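Local coordinates for protein NANS (YJHS), A 9-O-acetyl N-acetylneuraminic acid esterase (Escherichia coli O157:H7 EDL933, PDB 3PT5) that probably hydrolyses the 9-O-acetyl ester of 9-O-acetyl-N-acetylneuraminic acid, a mammalian mucosal sialic acid, and belongs to the SGNH hydrolases, at residues P18-Q29 against P119-C130; I52-T61 against N71-D82. One frame throughout, in Å; residues are numbered along the deposited sequence.

Interaction 1. Residues P18-Q29 against P119-C130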
loop_
_atom_site.group_PDB
_atom_site.type_symbol
_atom_site.label_atom_id
_atom_site.label_comp_id
_atom_site.label_asym_id
_atom_site.label_seq_id
_atom_site.Cartn_x
_atom_site.Cartn_y
_atom_site.Cartn_z
ATOM N N PRO A 18 -5.241 17.510 -14.090
ATOM C CA PRO A 18 -4.925 18.422 -12.993
ATOM C C PRO A 18 -3.734 19.320 -13.283
ATOM O O PRO A 18 -2.869 18.974 -14.119
ATOM C CB PRO A 18 -4.561 17.469 -11.837
ATOM C CG PRO A 18 -5.299 16.217 -12.147
ATOM C CD PRO A 18 -5.256 16.097 -13.653
ATOM N N ASP A 19 -3.660 20.450 -12.569
ATOM C CA ASP A 19 -2.474 21.313 -12.643
ATOM C C ASP A 19 -1.293 20.697 -11.930
ATOM O O ASP A 19 -0.148 20.945 -12.291
ATOM C CB ASP A 19 -2.719 22.675 -11.997
ATOM C CG ASP A 19 -3.509 23.610 -12.869
ATOM O OD1 ASP A 19 -3.524 23.414 -14.112
ATOM O OD2 ASP A 19 -4.063 24.568 -12.301
ATOM N N TYR A 20 -1.575 19.948 -10.868
ATOM C CA TYR A 20 -0.512 19.329 -10.072
ATOM C C TYR A 20 -1.162 18.296 -9.159
ATOM O O TYR A 20 -2.380 18.158 -9.134
ATOM C CB TYR A 20 0.280 20.375 -9.230
ATOM C CG TYR A 20 -0.543 20.992 -8.122
ATOM C CD1 TYR A 20 -0.497 20.475 -6.819
ATOM C CD2 TYR A 20 -1.405 22.076 -8.372
ATOM C CE1 TYR A 20 -1.304 20.998 -5.798
ATOM C CE2 TYR A 20 -2.189 22.607 -7.361
ATOM C CZ TYR A 20 -2.133 22.060 -6.073
ATOM O OH TYR A 20 -2.913 22.594 -5.068
ATOM N N TYR A 21 -0.322 17.563 -8.429
ATOM C CA TYR A 21 -0.767 16.417 -7.612
ATOM C C TYR A 21 -0.270 16.516 -6.180
ATOM O O TYR A 21 0.825 16.997 -5.920
ATOM C CB TYR A 21 -0.279 15.077 -8.189
ATOM C CG TYR A 21 -0.927 14.744 -9.532
ATOM C CD1 TYR A 21 -2.113 14.042 -9.564
ATOM C CD2 TYR A 21 -0.346 15.143 -10.746
ATOM C CE1 TYR A 21 -2.739 13.738 -10.745
ATOM C CE2 TYR A 21 -0.977 14.830 -11.971
ATOM C CZ TYR A 21 -2.181 14.129 -11.938
ATOM O OH TYR A 21 -2.895 13.786 -13.066
ATOM N N TYR A 22 -1.110 16.042 -5.267
ATOM C CA TYR A 22 -0.698 15.729 -3.905
ATOM C C TYR A 22 -0.245 14.279 -3.990
ATOM O O TYR A 22 -0.989 13.435 -4.440
ATOM C CB TYR A 22 -1.878 15.817 -2.953
ATOM C CG TYR A 22 -2.304 17.209 -2.541
ATOM C CD1 TYR A 22 -2.411 17.543 -1.192
ATOM C CD2 TYR A 22 -2.637 18.173 -3.474
ATOM C CE1 TYR A 22 -2.827 18.809 -0.788
ATOM C CE2 TYR A 22 -3.049 19.455 -3.074
ATOM C CZ TYR A 22 -3.131 19.760 -1.722
ATOM O OH TYR A 22 -3.535 21.023 -1.306
ATOM N N VAL A 23 0.980 14.031 -3.567
ATOM C CA VAL A 23 1.678 12.763 -3.778
ATOM C C VAL A 23 1.690 11.983 -2.457
ATOM O O VAL A 23 2.015 12.533 -1.405
ATOM C CB VAL A 23 3.121 12.980 -4.310
ATOM C CG1 VAL A 23 3.901 11.675 -4.312
ATOM C CG2 VAL A 23 3.121 13.604 -5.723
ATOM N N LEU A 24 1.286 10.709 -2.519
ATOM C CA LEU A 24 1.345 9.831 -1.350
ATOM C C LEU A 24 2.026 8.540 -1.791
ATOM O O LEU A 24 1.598 7.931 -2.754
ATOM C CB LEU A 24 -0.067 9.554 -0.829
ATOM C CG LEU A 24 -0.248 8.803 0.486
ATOM C CD1 LEU A 24 0.143 9.700 1.694
ATOM C CD2 LEU A 24 -1.690 8.335 0.606
ATOM N N THR A 25 3.115 8.166 -1.112
ATOM C CA THR A 25 3.802 6.901 -1.387
ATOM C C THR A 25 3.186 5.810 -0.512
ATOM O O THR A 25 2.878 6.045 0.622
ATOM C CB THR A 25 5.300 7.029 -1.097
ATOM O OG1 THR A 25 5.853 7.955 -2.046
ATOM C CG2 THR A 25 6.023 5.689 -1.258
ATOM N N VAL A 26 3.022 4.613 -1.073
ATOM C CA VAL A 26 2.435 3.485 -0.357
ATOM C C VAL A 26 3.445 2.373 -0.457
ATOM O O VAL A 26 3.872 2.036 -1.565
ATOM C CB VAL A 26 1.061 3.066 -0.943
ATOM C CG1 VAL A 26 0.482 1.904 -0.142
ATOM C CG2 VAL A 26 0.111 4.257 -0.874
ATOM N N ALA A 27 3.886 1.844 0.687
ATOM C CA ALA A 27 4.980 0.869 0.653
ATOM C C ALA A 27 4.860 -0.146 1.788
ATOM O O ALA A 27 4.077 0.034 2.753
ATOM C CB ALA A 27 6.320 1.611 0.728
ATOM N N GLY A 28 5.625 -1.239 1.669
ATOM C CA GLY A 28 5.623 -2.283 2.641
ATOM C C GLY A 28 5.418 -3.655 2.061
ATOM O O GLY A 28 5.835 -3.909 0.931
ATOM N N GLN A 29 4.721 -4.513 2.819
ATOM C CA GLN A 29 4.457 -5.874 2.352
ATOM C C GLN A 29 2.968 -6.102 2.068
ATOM O O GLN A 29 2.273 -5.145 1.748
ATOM C CB GLN A 29 5.157 -6.931 3.215
ATOM C CG GLN A 29 4.715 -7.076 4.655
ATOM C CD GLN A 29 5.731 -7.904 5.436
ATOM O OE1 GLN A 29 6.456 -7.369 6.256
ATOM N NE2 GLN A 29 5.836 -9.189 5.120
ATOM N N PRO A 119 -7.599 21.107 -3.521
ATOM C CA PRO A 119 -8.175 22.065 -4.468
ATOM C C PRO A 119 -8.711 21.456 -5.758
ATOM O O PRO A 119 -8.199 20.472 -6.191
ATOM C CB PRO A 119 -7.007 22.998 -4.765
ATOM C CG PRO A 119 -6.167 22.935 -3.527
ATOM C CD PRO A 119 -6.226 21.481 -3.135
ATOM N N ASP A 120 -9.724 22.066 -6.371
ATOM C CA ASP A 120 -10.289 21.525 -7.626
ATOM C C ASP A 120 -9.272 21.247 -8.746
ATOM O O ASP A 120 -9.529 20.427 -9.615
ATOM C CB ASP A 120 -11.364 22.463 -8.211
ATOM C CG ASP A 120 -12.686 22.388 -7.483
ATOM O OD1 ASP A 120 -12.924 21.444 -6.686
ATOM O OD2 ASP A 120 -13.526 23.285 -7.744
ATOM N N ASN A 121 -8.156 21.966 -8.756
ATOM C CA ASN A 121 -7.202 21.905 -9.836
ATOM C C ASN A 121 -6.040 20.951 -9.505
ATOM O O ASN A 121 -5.056 20.856 -10.235
ATOM C CB ASN A 121 -6.709 23.314 -10.181
ATOM C CG ASN A 121 -5.850 23.932 -9.073
ATOM O OD1 ASN A 121 -6.109 23.749 -7.883
ATOM N ND2 ASN A 121 -4.828 24.663 -9.468
ATOM N N ALA A 122 -6.203 20.231 -8.396
ATOM C CA ALA A 122 -5.230 19.231 -7.964
ATOM C C ALA A 122 -5.788 17.825 -8.081
ATOM O O ALA A 122 -7.013 17.604 -7.992
ATOM C CB ALA A 122 -4.825 19.498 -6.521
ATOM N N GLY A 123 -4.901 16.858 -8.281
ATOM C CA GLY A 123 -5.302 15.465 -8.195
ATOM C C GLY A 123 -4.475 14.785 -7.106
ATOM O O GLY A 123 -3.724 15.431 -6.409
ATOM N N ILE A 124 -4.628 13.472 -6.995
ATOM C CA ILE A 124 -3.886 12.676 -6.039
ATOM C C ILE A 124 -3.060 11.687 -6.869
ATOM O O ILE A 124 -3.599 11.082 -7.804
ATOM C CB ILE A 124 -4.827 11.853 -5.085
ATOM C CG1 ILE A 124 -5.764 12.741 -4.211
ATOM C CG2 ILE A 124 -3.992 10.901 -4.232
ATOM C CD1 ILE A 124 -5.089 13.391 -3.013
ATOM N N LEU A 125 -1.780 11.547 -6.519
ATOM C CA LEU A 125 -0.837 10.676 -7.232
ATOM C C LEU A 125 -0.258 9.709 -6.232
ATOM O O LEU A 125 0.504 10.092 -5.357
ATOM C CB LEU A 125 0.305 11.455 -7.901
ATOM C CG LEU A 125 1.367 10.629 -8.649
ATOM C CD1 LEU A 125 0.747 9.776 -9.742
ATOM C CD2 LEU A 125 2.475 11.529 -9.201
ATOM N N ILE A 126 -0.648 8.438 -6.349
ATOM C CA ILE A 126 -0.120 7.404 -5.455
ATOM C C ILE A 126 1.150 6.804 -6.074
ATOM O O ILE A 126 1.214 6.605 -7.288
ATOM C CB ILE A 126 -1.189 6.288 -5.247
ATOM C CG1 ILE A 126 -2.432 6.849 -4.520
ATOM C CG2 ILE A 126 -0.628 5.058 -4.537
ATOM C CD1 ILE A 126 -2.200 7.699 -3.307
ATOM N N VAL A 127 2.147 6.552 -5.229
ATOM C CA VAL A 127 3.403 5.926 -5.634
ATOM C C VAL A 127 3.474 4.506 -4.981
ATOM O O VAL A 127 3.895 4.369 -3.851
ATOM C CB VAL A 127 4.652 6.801 -5.262
ATOM C CG1 VAL A 127 5.955 6.169 -5.784
ATOM C CG2 VAL A 127 4.493 8.231 -5.808
ATOM N N PRO A 128 3.003 3.467 -5.717
ATOM C CA PRO A 128 2.917 2.135 -5.121
ATOM C C PRO A 128 4.260 1.415 -5.183
ATOM O O PRO A 128 4.794 1.163 -6.279
ATOM C CB PRO A 128 1.791 1.447 -5.931
ATOM C CG PRO A 128 1.728 2.189 -7.210
ATOM C CD PRO A 128 2.398 3.521 -7.060
ATOM N N CYS A 129 4.777 1.102 -3.990
ATOM C CA CYS A 129 6.070 0.427 -3.821
ATOM C C CYS A 129 6.021 -0.728 -2.832
ATOM O O CYS A 129 6.883 -0.814 -1.974
ATOM C CB CYS A 129 7.145 1.439 -3.397
ATOM S SG CYS A 129 7.308 2.848 -4.502
ATOM N N CYS A 130 5.002 -1.588 -2.947
ATOM C CA CYS A 130 4.847 -2.704 -2.015
ATOM C C CYS A 130 5.271 -4.017 -2.631
ATOM O O CYS A 130 5.244 -4.188 -3.854
ATOM C CB CYS A 130 3.391 -2.823 -1.587
ATOM S SG CYS A 130 2.639 -1.308 -0.981
HETATM O O HOH W 1 -4.527 24.677 -5.903
#
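The ring of Pro119 meets both phenols of the facing strand, its CD lying 3.3 Å from Tyr22 OH and its CG 3.6 Å from Tyr20 OH. At Asn121 the grip is polar: its O accepts from Asp19 N, and its ND2 donates to Asp19 OD2 at 2.9 Å, reaching the anti side of a carboxylate turned 89° from the amide. One water joins Asn121 OD1 to Tyr20 OH. Ala122 CB sits over a face of the Tyr20 ring as a CH-pi contact, 4.1 Å from its centroid; chi1 of 68°, which sets CG between N and the carbonyl carbon, folds that ring over the neighbouring strand. Tyr21 CD1 comes within 3.5 Å of Gly123 C. From Gly123 N to Cys129 N, N-H...O bonds alternate between strands 20-28 and 122-130, which run parallel, 6° apart. Ile124 and Ile126 pack with Tyr22 and Leu24 on the face covered by helix 107-114. Leu125 and Val127 use the other face, where Val127 CG2 touches Val23 CG1 at 3.8 Å. Cys129 N donates to Val26 O at 2.8 Å, and Cys130 SG rests on Ala27 CA. Side-chain polar bonds thus gather at the exposed start, whereas mainly aliphatic side chains flank the buried backbone ladder of this SGNH sheet.

Interaction 2. Residues I52-T61 against N71-D82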
loop_
_atom_site.group_PDB
_atom_site.type_symbol
_atom_site.label_atom_id
_atom_site.label_comp_id
_atom_site.label_asym_id
_atom_site.label_seq_id
_atom_site.Cartn_x
_atom_site.Cartn_y
_atom_site.Cartn_z
ATOM N N ILE A 52 -7.407 10.776 -9.951
ATOM C CA ILE A 52 -6.657 9.926 -9.014
ATOM C C ILE A 52 -5.794 8.975 -9.828
ATOM O O ILE A 52 -6.329 8.142 -10.569
ATOM C CB ILE A 52 -7.601 9.116 -8.125
ATOM C CG1 ILE A 52 -8.456 10.065 -7.284
ATOM C CG2 ILE A 52 -6.802 8.138 -7.220
ATOM C CD1 ILE A 52 -9.456 9.376 -6.403
ATOM N N LYS A 53 -4.494 9.146 -9.692
ATOM C CA LYS A 53 -3.482 8.528 -10.571
ATOM C C LYS A 53 -2.460 7.740 -9.769
ATOM O O LYS A 53 -2.445 7.794 -8.528
ATOM C CB LYS A 53 -2.772 9.614 -11.393
ATOM C CG LYS A 53 -3.679 10.487 -12.196
ATOM C CD LYS A 53 -4.317 9.729 -13.353
ATOM C CE LYS A 53 -5.121 10.705 -14.221
ATOM N NZ LYS A 53 -6.035 9.928 -15.107
ATOM N N GLN A 54 -1.660 6.956 -10.485
ATOM C CA GLN A 54 -0.538 6.254 -9.874
ATOM C C GLN A 54 0.626 6.284 -10.828
ATOM O O GLN A 54 0.448 6.552 -12.012
ATOM C CB GLN A 54 -0.913 4.807 -9.506
ATOM C CG GLN A 54 -1.198 3.893 -10.752
ATOM C CD GLN A 54 -1.585 2.493 -10.374
ATOM O OE1 GLN A 54 -0.897 1.853 -9.566
ATOM N NE2 GLN A 54 -2.693 1.984 -10.959
ATOM N N LEU A 55 1.816 6.018 -10.315
ATOM C CA LEU A 55 2.972 5.799 -11.176
ATOM C C LEU A 55 2.997 4.360 -11.650
ATOM O O LEU A 55 3.043 3.438 -10.846
ATOM C CB LEU A 55 4.282 6.155 -10.474
ATOM C CG LEU A 55 4.643 7.606 -10.134
ATOM C CD1 LEU A 55 6.095 7.638 -9.701
ATOM C CD2 LEU A 55 4.466 8.546 -11.305
ATOM N N ALA A 56 2.979 4.178 -12.972
ATOM C CA ALA A 56 2.943 2.829 -13.566
ATOM C C ALA A 56 4.203 2.013 -13.328
ATOM O O ALA A 56 5.271 2.541 -13.079
ATOM C CB ALA A 56 2.692 2.911 -15.076
ATOM N N ARG A 57 4.052 0.694 -13.459
ATOM C CA ARG A 57 5.153 -0.245 -13.324
ATOM C C ARG A 57 5.067 -1.310 -14.408
ATOM O O ARG A 57 6.089 -1.624 -15.034
ATOM C CB ARG A 57 5.159 -0.919 -11.945
ATOM C CG ARG A 57 6.394 -1.797 -11.718
ATOM C CD ARG A 57 6.406 -2.485 -10.343
ATOM N NE ARG A 57 6.252 -1.542 -9.234
ATOM C CZ ARG A 57 7.267 -0.936 -8.631
ATOM N NH1 ARG A 57 7.055 -0.094 -7.624
ATOM N NH2 ARG A 57 8.512 -1.196 -9.014
ATOM N N PHE A 58 3.872 -1.860 -14.610
ATOM C CA PHE A 58 3.708 -3.048 -15.459
ATOM C C PHE A 58 3.709 -2.602 -16.915
ATOM O O PHE A 58 3.724 -1.404 -17.211
ATOM C CB PHE A 58 2.406 -3.781 -15.122
ATOM C CG PHE A 58 2.207 -4.035 -13.624
ATOM C CD1 PHE A 58 3.284 -4.359 -12.789
ATOM C CD2 PHE A 58 0.937 -3.964 -13.069
ATOM C CE1 PHE A 58 3.080 -4.573 -11.428
ATOM C CE2 PHE A 58 0.732 -4.193 -11.720
ATOM C CZ PHE A 58 1.795 -4.490 -10.908
ATOM N N ALA A 59 3.679 -3.568 -17.829
ATOM C CA ALA A 59 3.734 -3.259 -19.249
ATOM C C ALA A 59 2.380 -2.773 -19.783
ATOM O O ALA A 59 2.292 -2.175 -20.875
ATOM C CB ALA A 59 4.238 -4.492 -19.999
ATOM N N HIS A 60 1.310 -3.018 -19.029
ATOM C CA HIS A 60 -0.012 -2.499 -19.375
ATOM C C HIS A 60 -0.651 -1.987 -18.106
ATOM O O HIS A 60 -0.191 -2.334 -17.010
ATOM C CB HIS A 60 -0.902 -3.557 -20.047
ATOM C CG HIS A 60 -0.331 -4.066 -21.334
ATOM N ND1 HIS A 60 -0.671 -3.549 -22.570
ATOM C CD2 HIS A 60 0.624 -4.994 -21.559
ATOM C CE1 HIS A 60 0.031 -4.165 -23.502
ATOM N NE2 HIS A 60 0.837 -5.034 -22.914
ATOM N N THR A 61 -1.677 -1.145 -18.242
ATOM C CA THR A 61 -2.279 -0.559 -17.046
ATOM C C THR A 61 -2.973 -1.627 -16.216
ATOM O O THR A 61 -2.991 -1.554 -14.976
ATOM C CB THR A 61 -3.248 0.577 -17.385
ATOM O OG1 THR A 61 -4.286 0.105 -18.250
ATOM C CG2 THR A 61 -2.498 1.692 -18.051
ATOM N N ASN A 71 6.772 4.478 -14.499
ATOM C CA ASN A 71 6.601 5.852 -14.009
ATOM C C ASN A 71 5.668 6.750 -14.839
ATOM O O ASN A 71 5.538 7.953 -14.562
ATOM C CB ASN A 71 7.950 6.534 -13.695
ATOM C CG ASN A 71 8.570 6.012 -12.417
ATOM O OD1 ASN A 71 7.891 5.344 -11.645
ATOM N ND2 ASN A 71 9.854 6.299 -12.193
ATOM N N ASP A 72 4.977 6.172 -15.814
ATOM C CA ASP A 72 3.924 6.901 -16.489
ATOM C C ASP A 72 2.839 7.235 -15.457
ATOM O O ASP A 72 2.554 6.441 -14.553
ATOM C CB ASP A 72 3.310 6.072 -17.609
ATOM C CG ASP A 72 4.092 6.138 -18.897
ATOM O OD1 ASP A 72 5.193 6.744 -18.924
ATOM O OD2 ASP A 72 3.566 5.577 -19.889
ATOM N N ILE A 73 2.226 8.399 -15.609
ATOM C CA ILE A 73 0.991 8.698 -14.898
ATOM C C ILE A 73 -0.169 7.924 -15.541
ATOM O O ILE A 73 -0.487 8.109 -16.743
ATOM C CB ILE A 73 0.723 10.226 -14.886
ATOM C CG1 ILE A 73 1.797 10.924 -14.032
ATOM C CG2 ILE A 73 -0.680 10.526 -14.355
ATOM C CD1 ILE A 73 1.488 12.385 -13.704
ATOM N N ILE A 74 -0.811 7.066 -14.751
ATOM C CA ILE A 74 -1.941 6.272 -15.222
ATOM C C ILE A 74 -3.053 6.250 -14.150
ATOM O O ILE A 74 -2.828 6.633 -13.005
ATOM C CB ILE A 74 -1.509 4.824 -15.622
ATOM C CG1 ILE A 74 -1.017 4.057 -14.392
ATOM C CG2 ILE A 74 -0.450 4.873 -16.721
ATOM C CD1 ILE A 74 -0.926 2.519 -14.590
ATOM N N PRO A 75 -4.261 5.817 -14.526
ATOM C CA PRO A 75 -5.313 5.731 -13.510
ATOM C C PRO A 75 -4.958 4.797 -12.355
ATOM O O PRO A 75 -4.365 3.732 -12.555
ATOM C CB PRO A 75 -6.509 5.179 -14.268
ATOM C CG PRO A 75 -6.259 5.572 -15.733
ATOM C CD PRO A 75 -4.747 5.448 -15.871
ATOM N N LEU A 76 -5.322 5.213 -11.144
ATOM C CA LEU A 76 -5.177 4.309 -9.994
ATOM C C LEU A 76 -6.421 3.457 -9.907
ATOM O O LEU A 76 -7.528 3.964 -10.046
ATOM C CB LEU A 76 -4.986 5.092 -8.705
ATOM C CG LEU A 76 -5.048 4.286 -7.408
ATOM C CD1 LEU A 76 -3.931 3.283 -7.287
ATOM C CD2 LEU A 76 -5.021 5.284 -6.231
ATOM N N THR A 77 -6.237 2.155 -9.686
ATOM C CA THR A 77 -7.390 1.255 -9.614
ATOM C C THR A 77 -7.321 0.447 -8.326
ATOM O O THR A 77 -6.463 0.699 -7.478
ATOM C CB THR A 77 -7.532 0.313 -10.854
ATOM O OG1 THR A 77 -6.552 -0.740 -10.815
ATOM C CG2 THR A 77 -7.334 1.110 -12.161
ATOM N N HIS A 78 -8.235 -0.506 -8.186
ATOM C CA HIS A 78 -8.252 -1.347 -6.972
ATOM C C HIS A 78 -7.051 -2.272 -6.817
ATOM O O HIS A 78 -6.779 -2.761 -5.715
ATOM C CB HIS A 78 -9.532 -2.162 -6.932
ATOM C CG HIS A 78 -9.639 -3.128 -8.067
ATOM N ND1 HIS A 78 -10.186 -2.771 -9.286
ATOM C CD2 HIS A 78 -9.245 -4.419 -8.190
ATOM C CE1 HIS A 78 -10.126 -3.811 -10.107
ATOM N NE2 HIS A 78 -9.551 -4.817 -9.474
ATOM N N CYS A 79 -6.311 -2.494 -7.908
ATOM C CA CYS A 79 -5.163 -3.402 -7.868
ATOM C C CYS A 79 -3.934 -2.708 -8.438
ATOM O O CYS A 79 -3.684 -2.802 -9.640
ATOM C CB CYS A 79 -5.492 -4.694 -8.631
ATOM S SG CYS A 79 -4.318 -6.008 -8.296
ATOM N N PRO A 80 -3.202 -1.948 -7.597
ATOM C CA PRO A 80 -2.170 -1.036 -8.090
ATOM C C PRO A 80 -0.884 -1.683 -8.605
ATOM O O PRO A 80 -0.665 -2.891 -8.502
ATOM C CB PRO A 80 -1.835 -0.182 -6.837
ATOM C CG PRO A 80 -3.031 -0.284 -5.951
ATOM C CD PRO A 80 -3.472 -1.723 -6.163
ATOM N N HIS A 81 -0.014 -0.819 -9.123
ATOM C CA HIS A 81 1.246 -1.168 -9.729
ATOM C C HIS A 81 2.382 -1.335 -8.725
ATOM O O HIS A 81 3.448 -0.758 -8.846
ATOM C CB HIS A 81 1.575 -0.130 -10.794
ATOM C CG HIS A 81 0.910 -0.389 -12.113
ATOM N ND1 HIS A 81 -0.429 -0.688 -12.243
ATOM C CD2 HIS A 81 1.426 -0.402 -13.367
ATOM C CE1 HIS A 81 -0.711 -0.871 -13.526
ATOM N NE2 HIS A 81 0.397 -0.692 -14.224
ATOM N N ASP A 82 2.126 -2.148 -7.711
ATOM C CA ASP A 82 3.175 -2.476 -6.747
ATOM C C ASP A 82 4.226 -3.378 -7.382
ATOM O O ASP A 82 4.048 -3.852 -8.515
ATOM C CB ASP A 82 2.518 -3.083 -5.508
ATOM C CG ASP A 82 1.734 -2.018 -4.681
ATOM O OD1 ASP A 82 2.393 -1.102 -4.145
ATOM O OD2 ASP A 82 0.477 -2.092 -4.562
HETATM O O HOH W 2 -8.426 6.457 -10.142
HETATM O O HOH W 3 -4.022 -0.401 -11.661
#
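Gln54 NE2 is gripped twice: it donates to Pro75 O at 2.9 Å, nearly within its own amide plane, and to a water that also bonds Thr77 OG1 and Cys79 O. Thr77 OG1 is held in turn by Tyr101 OH. The other end of the amide, OE1, accepts from His81 N at 2.8 Å. With chi1 at 67° and the chain extended beyond CG, the side chain spans from its strand to the 76-82 loop, and both ends of this buried amide are satisfied, OE1 by His81 N of that loop, NE2 by Pro75 O of strand 73-75 and by the water. Behind it, strands 52-55 and 73-75 form a short, strongly twisted antiparallel pair at the edge of the central sheet, their axes at 128°. Gln54 and Ile74 are its hydrogen-bonded pair, with Gln54 N 2.8 Å from Ile74 O. Ala56 O extends the pairing by accepting from Asn71 N, and Arg170 NH1 binds the same oxygen. The His81 imidazole is sandwiched: Phe58 stacks on one face, centroids 4.1 Å apart and planes 25° apart, while Ile74 CD1 lies 3.4 Å above the opposite face, toward the rim. That methyl also touches Ala56 CB at 3.7 Å. Arg57 NE donates to His81 O at 2.9 Å, approaching from above the carbonyl plane, and Arg57 NH2 forms a salt bridge with Asp166 OD2.

Overall arrangement
From the N terminus, strand 20-28 comes first and waits some ninety residues for its partner 122-130, so interaction 1 closes a long loop. Interaction 2 is nested wholly inside it: strand 52-55 pairs with 73-75 across only seventeen intervening residues. The chain then passes through helix 107-114 before strand 122-130 inserts between 20-28 and 52-55, giving the local order 73-75, 52-55, 122-130, 20-28. The two contacts therefore share this seam, where Lys53 N lies 2.8 Å from Ile124 O and Lys53 O 2.9 Å from Ile126 N, both probable hydrogen bonds. Farther on, Asp82 OD1 accepts from Cys130 N, tying the loop of 71-82 to that strand's end.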